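Local coordinates for hypothetical protein ST0148 (Sulfolobus tokodaii, PDB 2PD2) that is of unknown function but belongs to the DsrE/DsrF-like family, whose better-known members take part in sulfur metabolism, and assembles as a trimer, at residues V4-F10 with V34-A40; L17-I21 with I53-L57; I41-K46 with L76-I82; M1-V5 with I27-E33. All coordinates share one frame; numbering follows the deposited sequence.

Contact 1 of 4, residues V4-F10 with V34-A40; sequences VVQIKDF and VVLHQSA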
loop_
_atom_site.group_PDB
_atom_site.type_symbol
_atom_site.label_atom_id
_atom_site.label_comp_id
_atom_site.label_asym_id
_atom_site.label_seq_id
_atom_site.Cartn_x
_atom_site.Cartn_y
_atom_site.Cartn_z
ATOM N N VAL A 4 5.672 11.025 2.250
ATOM C CA VAL A 4 4.864 11.165 1.055
ATOM C C VAL A 4 3.745 10.131 1.222
ATOM O O VAL A 4 3.989 8.924 1.302
ATOM C CB VAL A 4 5.695 10.927 -0.246
ATOM C CG1 VAL A 4 6.293 9.536 -0.263
ATOM C CG2 VAL A 4 4.820 11.162 -1.464
ATOM N N VAL A 5 2.519 10.629 1.327
ATOM C CA VAL A 5 1.343 9.793 1.522
ATOM C C VAL A 5 0.573 9.540 0.229
ATOM O O VAL A 5 0.290 10.463 -0.528
ATOM C CB VAL A 5 0.366 10.450 2.513
ATOM C CG1 VAL A 5 -0.866 9.558 2.704
ATOM C CG2 VAL A 5 1.062 10.709 3.845
ATOM N N GLN A 6 0.215 8.286 -0.007
ATOM C CA GLN A 6 -0.541 7.927 -1.202
ATOM C C GLN A 6 -1.973 7.527 -0.856
ATOM O O GLN A 6 -2.202 6.812 0.115
ATOM C CB GLN A 6 0.123 6.749 -1.920
ATOM C CG GLN A 6 -0.768 6.087 -2.983
ATOM C CD GLN A 6 -0.295 4.692 -3.342
ATOM O OE1 GLN A 6 0.123 3.929 -2.469
ATOM N NE2 GLN A 6 -0.372 4.345 -4.623
ATOM N N ILE A 7 -2.928 8.004 -1.647
ATOM C CA ILE A 7 -4.334 7.639 -1.475
ATOM C C ILE A 7 -4.842 7.386 -2.892
ATOM O O ILE A 7 -4.764 8.272 -3.742
ATOM C CB ILE A 7 -5.174 8.767 -0.838
ATOM C CG1 ILE A 7 -4.571 9.190 0.502
ATOM C CG2 ILE A 7 -6.594 8.275 -0.614
ATOM C CD1 ILE A 7 -5.354 10.291 1.204
ATOM N N LYS A 8 -5.353 6.184 -3.150
ATOM C CA LYS A 8 -5.819 5.847 -4.493
ATOM C C LYS A 8 -7.273 5.396 -4.599
ATOM O O LYS A 8 -7.871 5.472 -5.673
ATOM C CB LYS A 8 -4.920 4.757 -5.089
ATOM C CG LYS A 8 -4.785 3.508 -4.214
ATOM C CD LYS A 8 -3.987 2.401 -4.915
ATOM C CE LYS A 8 -3.675 1.225 -3.983
ATOM N NZ LYS A 8 -2.566 1.513 -3.009
ATOM N N ASP A 9 -7.843 4.929 -3.494
ATOM C CA ASP A 9 -9.216 4.438 -3.505
ATOM C C ASP A 9 -10.201 5.456 -2.944
ATOM O O ASP A 9 -10.155 5.800 -1.760
ATOM C CB ASP A 9 -9.300 3.126 -2.717
ATOM C CG ASP A 9 -8.386 2.045 -3.284
ATOM O OD1 ASP A 9 -8.511 1.734 -4.488
ATOM O OD2 ASP A 9 -7.544 1.508 -2.528
ATOM N N PHE A 10 -11.101 5.931 -3.799
ATOM C CA PHE A 10 -12.092 6.918 -3.375
ATOM C C PHE A 10 -12.917 6.473 -2.166
ATOM O O PHE A 10 -13.170 7.268 -1.262
ATOM C CB PHE A 10 -13.042 7.264 -4.530
ATOM C CG PHE A 10 -14.069 8.304 -4.172
ATOM C CD1 PHE A 10 -13.682 9.607 -3.883
ATOM C CD2 PHE A 10 -15.420 7.975 -4.104
ATOM C CE1 PHE A 10 -14.623 10.576 -3.530
ATOM C CE2 PHE A 10 -16.374 8.935 -3.751
ATOM C CZ PHE A 10 -15.972 10.239 -3.463
ATOM N N VAL A 34 0.567 14.801 0.430
ATOM C CA VAL A 34 -0.409 13.769 0.135
ATOM C C VAL A 34 -0.711 13.765 -1.352
ATOM O O VAL A 34 -1.143 14.775 -1.910
ATOM C CB VAL A 34 -1.722 13.995 0.901
ATOM C CG1 VAL A 34 -2.665 12.821 0.653
ATOM C CG2 VAL A 34 -1.438 14.151 2.392
ATOM N N VAL A 35 -0.487 12.621 -1.983
ATOM C CA VAL A 35 -0.731 12.461 -3.413
ATOM C C VAL A 35 -1.970 11.600 -3.668
ATOM O O VAL A 35 -1.999 10.418 -3.309
ATOM C CB VAL A 35 0.470 11.775 -4.102
ATOM C CG1 VAL A 35 0.158 11.530 -5.586
ATOM C CG2 VAL A 35 1.721 12.630 -3.939
ATOM N N LEU A 36 -2.991 12.188 -4.286
ATOM C CA LEU A 36 -4.198 11.431 -4.596
ATOM C C LEU A 36 -4.261 11.091 -6.082
ATOM O O LEU A 36 -4.105 11.971 -6.935
ATOM C CB LEU A 36 -5.452 12.206 -4.181
ATOM C CG LEU A 36 -5.580 12.540 -2.685
ATOM C CD1 LEU A 36 -4.780 13.802 -2.365
ATOM C CD2 LEU A 36 -7.036 12.757 -2.331
ATOM N N HIS A 37 -4.454 9.807 -6.386
ATOM C CA HIS A 37 -4.559 9.370 -7.767
ATOM C C HIS A 37 -5.631 8.303 -7.940
ATOM O O HIS A 37 -6.309 7.922 -6.975
ATOM C CB HIS A 37 -3.198 8.909 -8.323
ATOM C CG HIS A 37 -2.636 7.682 -7.672
ATOM N ND1 HIS A 37 -2.402 6.518 -8.369
ATOM C CD2 HIS A 37 -2.192 7.460 -6.410
ATOM C CE1 HIS A 37 -1.841 5.629 -7.569
ATOM N NE2 HIS A 37 -1.699 6.178 -6.376
ATOM N N GLN A 38 -5.787 7.826 -9.170
ATOM C CA GLN A 38 -6.842 6.867 -9.486
ATOM C C GLN A 38 -8.169 7.516 -9.056
ATOM O O GLN A 38 -8.317 8.729 -9.152
ATOM C CB GLN A 38 -6.634 5.532 -8.769
ATOM C CG GLN A 38 -5.393 4.763 -9.219
ATOM C CD GLN A 38 -5.408 3.307 -8.770
ATOM O OE1 GLN A 38 -6.223 2.910 -7.934
ATOM N NE2 GLN A 38 -4.501 2.504 -9.325
ATOM N N SER A 39 -9.121 6.734 -8.563
ATOM C CA SER A 39 -10.422 7.289 -8.192
ATOM C C SER A 39 -10.421 8.273 -7.033
ATOM O O SER A 39 -11.338 9.085 -6.897
ATOM C CB SER A 39 -11.418 6.163 -7.890
ATOM O OG SER A 39 -11.058 5.465 -6.715
ATOM N N ALA A 40 -9.391 8.219 -6.196
ATOM C CA ALA A 40 -9.333 9.113 -5.048
ATOM C C ALA A 40 -9.273 10.590 -5.456
ATOM O O ALA A 40 -9.587 11.473 -4.659
ATOM C CB ALA A 40 -8.132 8.746 -4.156
HETATM O O HOH W 1 -9.196 3.603 -7.474
HETATM O O HOH W 2 -6.947 0.804 -6.587
#

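Contact 2 of 4, residues L17-I21 with I53-L57; sequences LRSVI and IIEDL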
loop_
_atom_site.group_PDB
_atom_site.type_symbol
_atom_site.label_atom_id
_atom_site.label_comp_id
_atom_site.label_asym_id
_atom_site.label_seq_id
_atom_site.Cartn_x
_atom_site.Cartn_y
_atom_site.Cartn_z
ATOM N N LEU A 17 -7.890 10.184 5.138
ATOM C CA LEU A 17 -7.710 11.546 5.630
ATOM C C LEU A 17 -7.604 11.572 7.153
ATOM O O LEU A 17 -6.833 12.356 7.707
ATOM C CB LEU A 17 -8.860 12.445 5.152
ATOM C CG LEU A 17 -8.966 12.600 3.629
ATOM C CD1 LEU A 17 -10.086 13.573 3.292
ATOM C CD2 LEU A 17 -7.650 13.107 3.066
ATOM N N ARG A 18 -8.372 10.728 7.839
ATOM C CA ARG A 18 -8.277 10.702 9.294
ATOM C C ARG A 18 -6.902 10.176 9.677
ATOM O O ARG A 18 -6.314 10.617 10.657
ATOM C CB ARG A 18 -9.358 9.818 9.924
ATOM C CG ARG A 18 -9.167 9.673 11.439
ATOM C CD ARG A 18 -10.323 8.983 12.154
ATOM N NE ARG A 18 -10.631 7.666 11.604
ATOM C CZ ARG A 18 -11.493 7.454 10.614
ATOM N NH1 ARG A 18 -12.139 8.476 10.067
ATOM N NH2 ARG A 18 -11.707 6.222 10.169
ATOM N N SER A 19 -6.388 9.230 8.897
ATOM C CA SER A 19 -5.067 8.675 9.166
ATOM C C SER A 19 -3.988 9.742 8.983
ATOM O O SER A 19 -3.009 9.777 9.726
ATOM C CB SER A 19 -4.796 7.480 8.252
ATOM O OG SER A 19 -5.557 6.353 8.654
ATOM N N VAL A 20 -4.159 10.613 7.994
ATOM C CA VAL A 20 -3.191 11.686 7.781
ATOM C C VAL A 20 -3.243 12.636 8.980
ATOM O O VAL A 20 -2.211 13.116 9.454
ATOM C CB VAL A 20 -3.488 12.464 6.483
ATOM C CG1 VAL A 20 -2.562 13.672 6.380
ATOM C CG2 VAL A 20 -3.271 11.552 5.276
ATOM N N ILE A 21 -4.447 12.905 9.474
ATOM C CA ILE A 21 -4.595 13.767 10.642
ATOM C C ILE A 21 -3.854 13.098 11.808
ATOM O O ILE A 21 -3.161 13.760 12.579
ATOM C CB ILE A 21 -6.085 13.958 11.007
ATOM C CG1 ILE A 21 -6.761 14.841 9.957
ATOM C CG2 ILE A 21 -6.217 14.596 12.387
ATOM C CD1 ILE A 21 -8.262 14.986 10.153
ATOM N N ILE A 53 -12.203 18.769 5.332
ATOM C CA ILE A 53 -11.070 18.073 5.922
ATOM C C ILE A 53 -9.802 18.402 5.125
ATOM O O ILE A 53 -8.743 18.661 5.700
ATOM C CB ILE A 53 -11.310 16.550 5.936
ATOM C CG1 ILE A 53 -12.551 16.239 6.784
ATOM C CG2 ILE A 53 -10.088 15.837 6.486
ATOM C CD1 ILE A 53 -12.913 14.763 6.860
ATOM N N ILE A 54 -9.913 18.392 3.802
ATOM C CA ILE A 54 -8.781 18.713 2.939
ATOM C C ILE A 54 -8.293 20.139 3.216
ATOM O O ILE A 54 -7.091 20.397 3.295
ATOM C CB ILE A 54 -9.182 18.585 1.460
ATOM C CG1 ILE A 54 -9.384 17.107 1.121
ATOM C CG2 ILE A 54 -8.119 19.209 0.555
ATOM C CD1 ILE A 54 -9.991 16.881 -0.231
ATOM N N GLU A 55 -9.239 21.060 3.370
ATOM C CA GLU A 55 -8.911 22.453 3.645
ATOM C C GLU A 55 -8.202 22.579 4.988
ATOM O O GLU A 55 -7.306 23.409 5.151
ATOM C CB GLU A 55 -10.185 23.300 3.628
ATOM C CG GLU A 55 -10.885 23.305 2.280
ATOM C CD GLU A 55 -12.170 24.111 2.292
ATOM O OE1 GLU A 55 -13.010 23.878 3.187
ATOM O OE2 GLU A 55 -12.342 24.970 1.405
ATOM N N ASP A 56 -8.595 21.748 5.949
ATOM C CA ASP A 56 -7.962 21.765 7.265
ATOM C C ASP A 56 -6.508 21.281 7.161
ATOM O O ASP A 56 -5.618 21.830 7.812
ATOM C CB ASP A 56 -8.742 20.878 8.241
ATOM C CG ASP A 56 -8.110 20.832 9.621
ATOM O OD1 ASP A 56 -7.928 21.904 10.241
ATOM O OD2 ASP A 56 -7.799 19.718 10.090
ATOM N N LEU A 57 -6.269 20.257 6.344
ATOM C CA LEU A 57 -4.915 19.736 6.162
ATOM C C LEU A 57 -4.048 20.827 5.529
ATOM O O LEU A 57 -2.879 20.997 5.882
ATOM C CB LEU A 57 -4.929 18.495 5.258
ATOM C CG LEU A 57 -5.672 17.256 5.781
ATOM C CD1 LEU A 57 -5.570 16.128 4.765
ATOM C CD2 LEU A 57 -5.082 16.815 7.113
#

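Contact 3 of 4, residues I41-K46 with L76-I82; sequences IKALLK and LSHDQLI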
loop_
_atom_site.group_PDB
_atom_site.type_symbol
_atom_site.label_atom_id
_atom_site.label_comp_id
_atom_site.label_asym_id
_atom_site.label_seq_id
_atom_site.Cartn_x
_atom_site.Cartn_y
_atom_site.Cartn_z
ATOM N N ILE A 41 -8.887 10.864 -6.699
ATOM C CA ILE A 41 -8.800 12.249 -7.165
ATOM C C ILE A 41 -10.140 12.979 -6.983
ATOM O O ILE A 41 -10.180 14.198 -6.803
ATOM C CB ILE A 41 -8.397 12.315 -8.666
ATOM C CG1 ILE A 41 -8.078 13.755 -9.067
ATOM C CG2 ILE A 41 -9.534 11.792 -9.541
ATOM C CD1 ILE A 41 -6.825 14.305 -8.415
ATOM N N LYS A 42 -11.236 12.228 -7.017
ATOM C CA LYS A 42 -12.554 12.832 -6.877
ATOM C C LYS A 42 -12.735 13.547 -5.545
ATOM O O LYS A 42 -13.589 14.425 -5.417
ATOM C CB LYS A 42 -13.645 11.777 -7.064
ATOM C CG LYS A 42 -13.720 11.239 -8.485
ATOM C CD LYS A 42 -14.849 10.235 -8.654
ATOM C CE LYS A 42 -14.600 8.957 -7.874
ATOM N NZ LYS A 42 -15.750 8.011 -8.020
ATOM N N ALA A 43 -11.924 13.185 -4.557
ATOM C CA ALA A 43 -12.026 13.818 -3.256
ATOM C C ALA A 43 -11.564 15.268 -3.302
ATOM O O ALA A 43 -11.834 16.029 -2.376
ATOM C CB ALA A 43 -11.213 13.041 -2.215
ATOM N N LEU A 44 -10.875 15.660 -4.373
ATOM C CA LEU A 44 -10.396 17.039 -4.483
ATOM C C LEU A 44 -11.371 17.959 -5.223
ATOM O O LEU A 44 -11.041 19.104 -5.528
ATOM C CB LEU A 44 -9.023 17.085 -5.176
ATOM C CG LEU A 44 -7.914 16.262 -4.514
ATOM C CD1 LEU A 44 -6.606 16.470 -5.256
ATOM C CD2 LEU A 44 -7.768 16.668 -3.058
ATOM N N LEU A 45 -12.562 17.457 -5.521
ATOM C CA LEU A 45 -13.564 18.266 -6.205
ATOM C C LEU A 45 -14.113 19.328 -5.251
ATOM O O LEU A 45 -14.152 19.121 -4.039
ATOM C CB LEU A 45 -14.698 17.376 -6.718
ATOM C CG LEU A 45 -14.355 16.587 -7.984
ATOM C CD1 LEU A 45 -15.396 15.518 -8.250
ATOM C CD2 LEU A 45 -14.260 17.551 -9.151
ATOM N N LYS A 46 -14.532 20.465 -5.799
ATOM C CA LYS A 46 -15.068 21.549 -4.980
ATOM C C LYS A 46 -16.307 21.167 -4.175
ATOM O O LYS A 46 -16.542 21.714 -3.097
ATOM C CB LYS A 46 -15.389 22.763 -5.856
ATOM C CG LYS A 46 -14.177 23.604 -6.219
ATOM C CD LYS A 46 -14.549 24.706 -7.200
ATOM C CE LYS A 46 -13.370 25.619 -7.478
ATOM N NZ LYS A 46 -13.708 26.689 -8.460
ATOM N N LEU A 76 -12.407 15.213 -15.185
ATOM C CA LEU A 76 -12.576 16.363 -14.308
ATOM C C LEU A 76 -11.852 17.559 -14.901
ATOM O O LEU A 76 -10.966 17.402 -15.733
ATOM C CB LEU A 76 -12.015 16.079 -12.911
ATOM C CG LEU A 76 -12.605 14.880 -12.166
ATOM C CD1 LEU A 76 -11.994 14.813 -10.774
ATOM C CD2 LEU A 76 -14.121 15.004 -12.084
ATOM N N SER A 77 -12.243 18.750 -14.465
ATOM C CA SER A 77 -11.637 19.993 -14.926
ATOM C C SER A 77 -10.910 20.637 -13.752
ATOM O O SER A 77 -11.390 20.584 -12.620
ATOM C CB SER A 77 -12.719 20.942 -15.441
ATOM O OG SER A 77 -12.183 22.228 -15.698
ATOM N N HIS A 78 -9.757 21.244 -14.015
ATOM C CA HIS A 78 -8.998 21.884 -12.945
ATOM C C HIS A 78 -9.827 22.975 -12.293
ATOM O O HIS A 78 -9.614 23.327 -11.133
ATOM C CB HIS A 78 -7.694 22.471 -13.484
ATOM C CG HIS A 78 -6.826 21.469 -14.171
ATOM N ND1 HIS A 78 -6.854 20.125 -13.859
ATOM C CD2 HIS A 78 -5.904 21.604 -15.152
ATOM C CE1 HIS A 78 -5.992 19.480 -14.619
ATOM N NE2 HIS A 78 -5.401 20.354 -15.415
ATOM N N ASP A 79 -10.776 23.507 -13.056
ATOM C CA ASP A 79 -11.674 24.541 -12.563
ATOM C C ASP A 79 -12.562 23.986 -11.454
ATOM O O ASP A 79 -13.032 24.730 -10.597
ATOM C CB ASP A 79 -12.572 25.041 -13.698
ATOM C CG ASP A 79 -11.833 25.909 -14.685
ATOM O OD1 ASP A 79 -10.679 25.572 -15.023
ATOM O OD2 ASP A 79 -12.407 26.924 -15.132
ATOM N N GLN A 80 -12.776 22.675 -11.478
ATOM C CA GLN A 80 -13.651 22.006 -10.521
ATOM C C GLN A 80 -12.978 21.563 -9.228
ATOM O O GLN A 80 -13.646 21.129 -8.291
ATOM C CB GLN A 80 -14.292 20.793 -11.203
ATOM C CG GLN A 80 -14.735 21.060 -12.644
ATOM C CD GLN A 80 -15.301 19.826 -13.337
ATOM O OE1 GLN A 80 -14.714 18.746 -13.285
ATOM N NE2 GLN A 80 -16.441 19.988 -13.997
ATOM N N LEU A 81 -11.659 21.675 -9.171
ATOM C CA LEU A 81 -10.919 21.253 -7.989
ATOM C C LEU A 81 -10.807 22.332 -6.916
ATOM O O LEU A 81 -10.944 23.524 -7.196
ATOM C CB LEU A 81 -9.523 20.786 -8.405
ATOM C CG LEU A 81 -9.554 19.689 -9.474
ATOM C CD1 LEU A 81 -8.150 19.413 -9.971
ATOM C CD2 LEU A 81 -10.193 18.429 -8.902
ATOM N N ILE A 82 -10.573 21.897 -5.683
ATOM C CA ILE A 82 -10.416 22.813 -4.560
ATOM C C ILE A 82 -9.243 23.757 -4.834
ATOM O O ILE A 82 -8.172 23.323 -5.256
ATOM C CB ILE A 82 -10.141 22.029 -3.256
ATOM C CG1 ILE A 82 -11.378 21.202 -2.885
ATOM C CG2 ILE A 82 -9.758 22.993 -2.135
ATOM C CD1 ILE A 82 -11.131 20.178 -1.781
#

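Contact 4 of 4, residues M1-V5 with I27-E33; sequences MKVVV and IKDAEIE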
loop_
_atom_site.group_PDB
_atom_site.type_symbol
_atom_site.label_atom_id
_atom_site.label_comp_id
_atom_site.label_asym_id
_atom_site.label_seq_id
_atom_site.Cartn_x
_atom_site.Cartn_y
_atom_site.Cartn_z
ATOM N N MET A 1 10.672 15.315 9.556
ATOM C CA MET A 1 10.313 13.963 9.052
ATOM C C MET A 1 9.458 14.093 7.798
ATOM O O MET A 1 8.269 14.407 7.887
ATOM C CB MET A 1 9.526 13.201 10.111
ATOM C CG MET A 1 9.126 11.812 9.680
ATOM S SD MET A 1 10.484 10.662 9.845
ATOM C CE MET A 1 10.145 10.012 11.461
ATOM N N LYS A 2 10.061 13.830 6.645
ATOM C CA LYS A 2 9.369 13.926 5.360
ATOM C C LYS A 2 8.593 12.652 5.023
ATOM O O LYS A 2 9.164 11.561 4.968
ATOM C CB LYS A 2 10.379 14.229 4.252
ATOM C CG LYS A 2 11.033 15.615 4.363
ATOM C CD LYS A 2 12.163 15.776 3.335
ATOM C CE LYS A 2 12.568 17.240 3.163
ATOM N NZ LYS A 2 13.013 17.855 4.441
ATOM N N VAL A 3 7.290 12.799 4.795
ATOM C CA VAL A 3 6.432 11.661 4.474
ATOM C C VAL A 3 5.595 11.925 3.223
ATOM O O VAL A 3 4.913 12.944 3.133
ATOM C CB VAL A 3 5.446 11.360 5.631
ATOM C CG1 VAL A 3 4.657 10.089 5.333
ATOM C CG2 VAL A 3 6.206 11.227 6.952
ATOM N N VAL A 4 5.672 11.025 2.250
ATOM C CA VAL A 4 4.864 11.165 1.055
ATOM C C VAL A 4 3.745 10.131 1.222
ATOM O O VAL A 4 3.989 8.924 1.302
ATOM C CB VAL A 4 5.695 10.927 -0.246
ATOM C CG1 VAL A 4 6.293 9.536 -0.263
ATOM C CG2 VAL A 4 4.820 11.162 -1.464
ATOM N N VAL A 5 2.519 10.629 1.327
ATOM C CA VAL A 5 1.343 9.793 1.522
ATOM C C VAL A 5 0.573 9.540 0.229
ATOM O O VAL A 5 0.290 10.463 -0.528
ATOM C CB VAL A 5 0.366 10.450 2.513
ATOM C CG1 VAL A 5 -0.866 9.558 2.704
ATOM C CG2 VAL A 5 1.062 10.709 3.845
ATOM N N ILE A 27 3.597 12.859 14.695
ATOM C CA ILE A 27 4.986 13.165 14.377
ATOM C C ILE A 27 5.263 14.661 14.395
ATOM O O ILE A 27 4.833 15.396 13.509
ATOM C CB ILE A 27 5.381 12.579 12.999
ATOM C CG1 ILE A 27 5.214 11.052 13.029
ATOM C CG2 ILE A 27 6.831 12.920 12.681
ATOM C CD1 ILE A 27 5.657 10.353 11.762
ATOM N N LYS A 28 5.995 15.099 15.417
ATOM C CA LYS A 28 6.339 16.501 15.575
ATOM C C LYS A 28 7.061 17.028 14.343
ATOM O O LYS A 28 7.974 16.387 13.823
ATOM C CB LYS A 28 7.222 16.699 16.810
ATOM C CG LYS A 28 7.669 18.141 17.022
ATOM C CD LYS A 28 8.425 18.311 18.330
ATOM C CE LYS A 28 8.791 19.771 18.561
ATOM N NZ LYS A 28 9.406 19.992 19.901
ATOM N N ASP A 29 6.628 18.192 13.880
ATOM C CA ASP A 29 7.224 18.842 12.721
ATOM C C ASP A 29 7.281 17.975 11.468
ATOM O O ASP A 29 8.204 18.087 10.664
ATOM C CB ASP A 29 8.629 19.341 13.074
ATOM C CG ASP A 29 8.609 20.396 14.166
ATOM O OD1 ASP A 29 7.745 21.296 14.102
ATOM O OD2 ASP A 29 9.455 20.326 15.082
ATOM N N ALA A 30 6.291 17.110 11.297
ATOM C CA ALA A 30 6.255 16.262 10.115
ATOM C C ALA A 30 6.089 17.150 8.882
ATOM O O ALA A 30 5.404 18.171 8.934
ATOM C CB ALA A 30 5.091 15.281 10.207
ATOM N N GLU A 31 6.739 16.765 7.787
ATOM C CA GLU A 31 6.630 17.488 6.527
ATOM C C GLU A 31 5.869 16.494 5.658
ATOM O O GLU A 31 6.434 15.513 5.177
ATOM C CB GLU A 31 8.013 17.760 5.949
ATOM C CG GLU A 31 8.073 18.967 5.050
ATOM C CD GLU A 31 9.461 19.202 4.501
ATOM O OE1 GLU A 31 10.441 19.021 5.259
ATOM O OE2 GLU A 31 9.570 19.568 3.316
ATOM N N ILE A 32 4.583 16.755 5.459
ATOM C CA ILE A 32 3.732 15.833 4.727
ATOM C C ILE A 32 3.214 16.294 3.373
ATOM O O ILE A 32 2.761 17.426 3.224
ATOM C CB ILE A 32 2.501 15.463 5.598
ATOM C CG1 ILE A 32 2.963 14.957 6.969
ATOM C CG2 ILE A 32 1.648 14.404 4.899
ATOM C CD1 ILE A 32 1.880 15.065 8.038
ATOM N N GLU A 33 3.277 15.388 2.397
ATOM C CA GLU A 33 2.758 15.629 1.057
ATOM C C GLU A 33 1.805 14.477 0.761
ATOM O O GLU A 33 2.183 13.311 0.843
ATOM C CB GLU A 33 3.856 15.629 -0.010
ATOM C CG GLU A 33 3.268 15.766 -1.418
ATOM C CD GLU A 33 4.315 15.740 -2.522
ATOM O OE1 GLU A 33 5.440 16.225 -2.298
ATOM O OE2 GLU A 33 4.001 15.253 -3.627
HETATM O O HOH W 3 11.211 17.646 7.632
#

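Contact 1 of 4, residues V4-F10 with V34-A40
The imidazole of His37 meets Lys8 over one face and Gln6 at its edge. Lys8 CB sits 4.0 Å from the centroid of the His37 ring, a CH-pi contact offset toward the rim. At the edge Gln6 NE2 donates to His37 NE2 over 2.9 Å, nearly straight at 168°; amide and ring lie almost coplanar, 7° apart, and Gln6 CG borders the same edge in the ring plane. Gln6 CG stands anti to the backbone N (chi1 166°), and the extended chain brings the amide level with the ring. Its OE1 binds Tyr105, and its NE2 also reaches Ala107 O of the second subunit, which Lys8 NZ binds too. An alanine in place of His37 would probably leave that Gln6 N-H without its acceptor and uncover one side of Lys8 CB. Beneath these groups runs the pairing of parallel strands that closes a beta-alpha-beta unit: Val5 O takes Val35 N at 2.7 Å, Ile7 N gives to Val35 O, and Ile7 O receives His37 N. On the face bearing Val5, Ile7 and Val34, Ile7 CD1 packs on Val34 CG1 at 3.7 Å, while Ile7 CG2 rests on Ala40 CB. Past the strand ends the loops stay joined. Phe10 N donates to Ser39 OG at 3.0 Å, Ala40 N approaches Lys8 O from above the carbonyl plane at 3.2 Å, and a water bridges Asp9 OD1 to Gln38 OE1. Asp9 OD2 and Gln38 NE2 turn to the second subunit, in a salt bridge with its Lys12 and a hydrogen bond to its Ser19 OG.

Contact 2 of 4, residues L17-I21 with I53-L57
Leu17 and Leu57 approach each other obliquely, with CD2 of Leu17 4.0 Å from CD1 of Leu57, and the remaining apolar groups gather round this pair. Leu17 also slants across Ile53: its CB lies 3.8 Å from Ile53 CG2, and its CD1 touches the same methyl. That methyl stands anti to the backbone N of Ile53, an orientation that presents it to the facing helix. Ile21 is set differently, at about a right angle to both Leu57 and Ile53. Its CG1 meets Leu57 CD2 at 3.8 Å, while its CD1 extends to Ile53 CG2 at 4.2 Å. Leu57 therefore spreads its two methyls between separate partners, CD1 to Leu17 and CD2 to Ile21 and Val20, the latter through CG1 at 4.1 Å. The interface is wholly apolar, a small example of how branched side chains join two helices without polar links. The segment axes run in nearly the same direction, 25° apart, and approach to 10.8 Å. Helix 13-26 is the connection of the first beta-alpha-beta unit and packs its Leu17 and Val20 on Ile7 and Val5 of strand 2-7. Helix 51-59 lies alongside it, its Ile54 turned to Leu44 in the loop that precedes that helix.

Contact 3 of 4, residues I41-K46 with L76-I82
Leu45 fills the hollow between Leu76 and Gln80. Its CD2 lies 3.9 Å from Leu76 CD2 and 3.8 Å from Gln80 CB, with Leu76 crossing it at about a right angle and Gln80 running alongside. CG of Leu45 stands anti to the carbonyl carbon (chi1 -77°), which carries the methyls back to the facing loop although the CB bond leads away from it. Replacing Leu45 with an alanine would probably open a gap beside Leu76 and Gln80 CB. Leu76 in turn enters between Leu45 and Ile41, its CD1 touching Ile41 CG2 at 4.1 Å as the side chains of Leu76 and Ile41 slide past each other in opposite directions. Leu81 CD2 forms a further bump against Leu44 CB. The backbones hold this relief in place: Ile82 N donates to Leu44 O at 2.8 Å and Lys46 N to Gln80 O at 2.7 Å, flanking a single bridge between Leu45 and Leu81. Lys46 then stretches out extended along the carbonyls, its CE near Leu81 O and its NZ bound to Asp79 O at 3.0 Å. Two loops of the alpha/beta fold are joined here, between helices 68-73 and 51-59: Ile41 and Leu81 rest on Ile71 of the first, Leu44 and Ile82 on Ile54 of the second.

Contact 4 of 4, residues M1-V5 with I27-E33
Lys2 runs beside Glu31, both side chains pointing the same way from neighbouring parallel strands. The lysine's CB leaves the sheet on the face that also bears Val4 and Glu33. CG follows, anti to the carbonyl carbon (chi1 -67°), and comes 3.6 Å from Glu31 OE1; CD keeps alongside the same oxygen at 4.1 Å. CE comes near both carboxylate oxygens, 3.5 Å from OE1 and 3.8 Å from OE2 of Glu31. A bend at the last torsion (chi4 58°) then turns NZ onto OE1, 2.9 Å away, in a salt bridge that meets the oxygen on its syn side but 30° out of the carboxylate plane. A water bound to Met1 N also donates to OE1, giving that oxygen two polar partners. Below, the backbone ladder starts with Glu31 N giving to Met1 O from above the carbonyl plane; then Val3 N gives to Glu31 O, Val3 O receives Glu33 N, and Val5 N reaches Glu33 O at 2.7 Å. At the outer end Met1 CB meets Ile27 CG2 at 3.7 Å where the chain, leaving its helix, passes through a type II turn from Ile27 to Ala30. On the opposite face Val5 CG2 touches Ile32 CG2 at 3.9 Å. Leu23 of helix 13-26 lies against Val3 and Ile32 on that face, helix 91-100 packs on Val4 and Glu33 on the other, and strand 104-107 pairs with the far edge of strand 2-7.

Contacts 1 and 4 are successive parts of one pairing, strand 2-7 with strand 31-36, sharing Val4 and Val5 with centres 16 Å apart. Helix 13-26, the crossover between those strands, supplies half of contact 2, whose centre lies about 13 Å from each of them; Val20 there packs against Val5. Along the chain contact 2 interlocks with contacts 1 and 4, whereas contact 3 opens only after both have closed. It lies across the chain's centre from contact 4, their centres about 24 Å apart, yet meets contact 2 through Ile54 and contact 1 through Phe10 and Leu36. Sheet, helix layer and loops are thus joined by packing, from a buried centre to partly exposed ends.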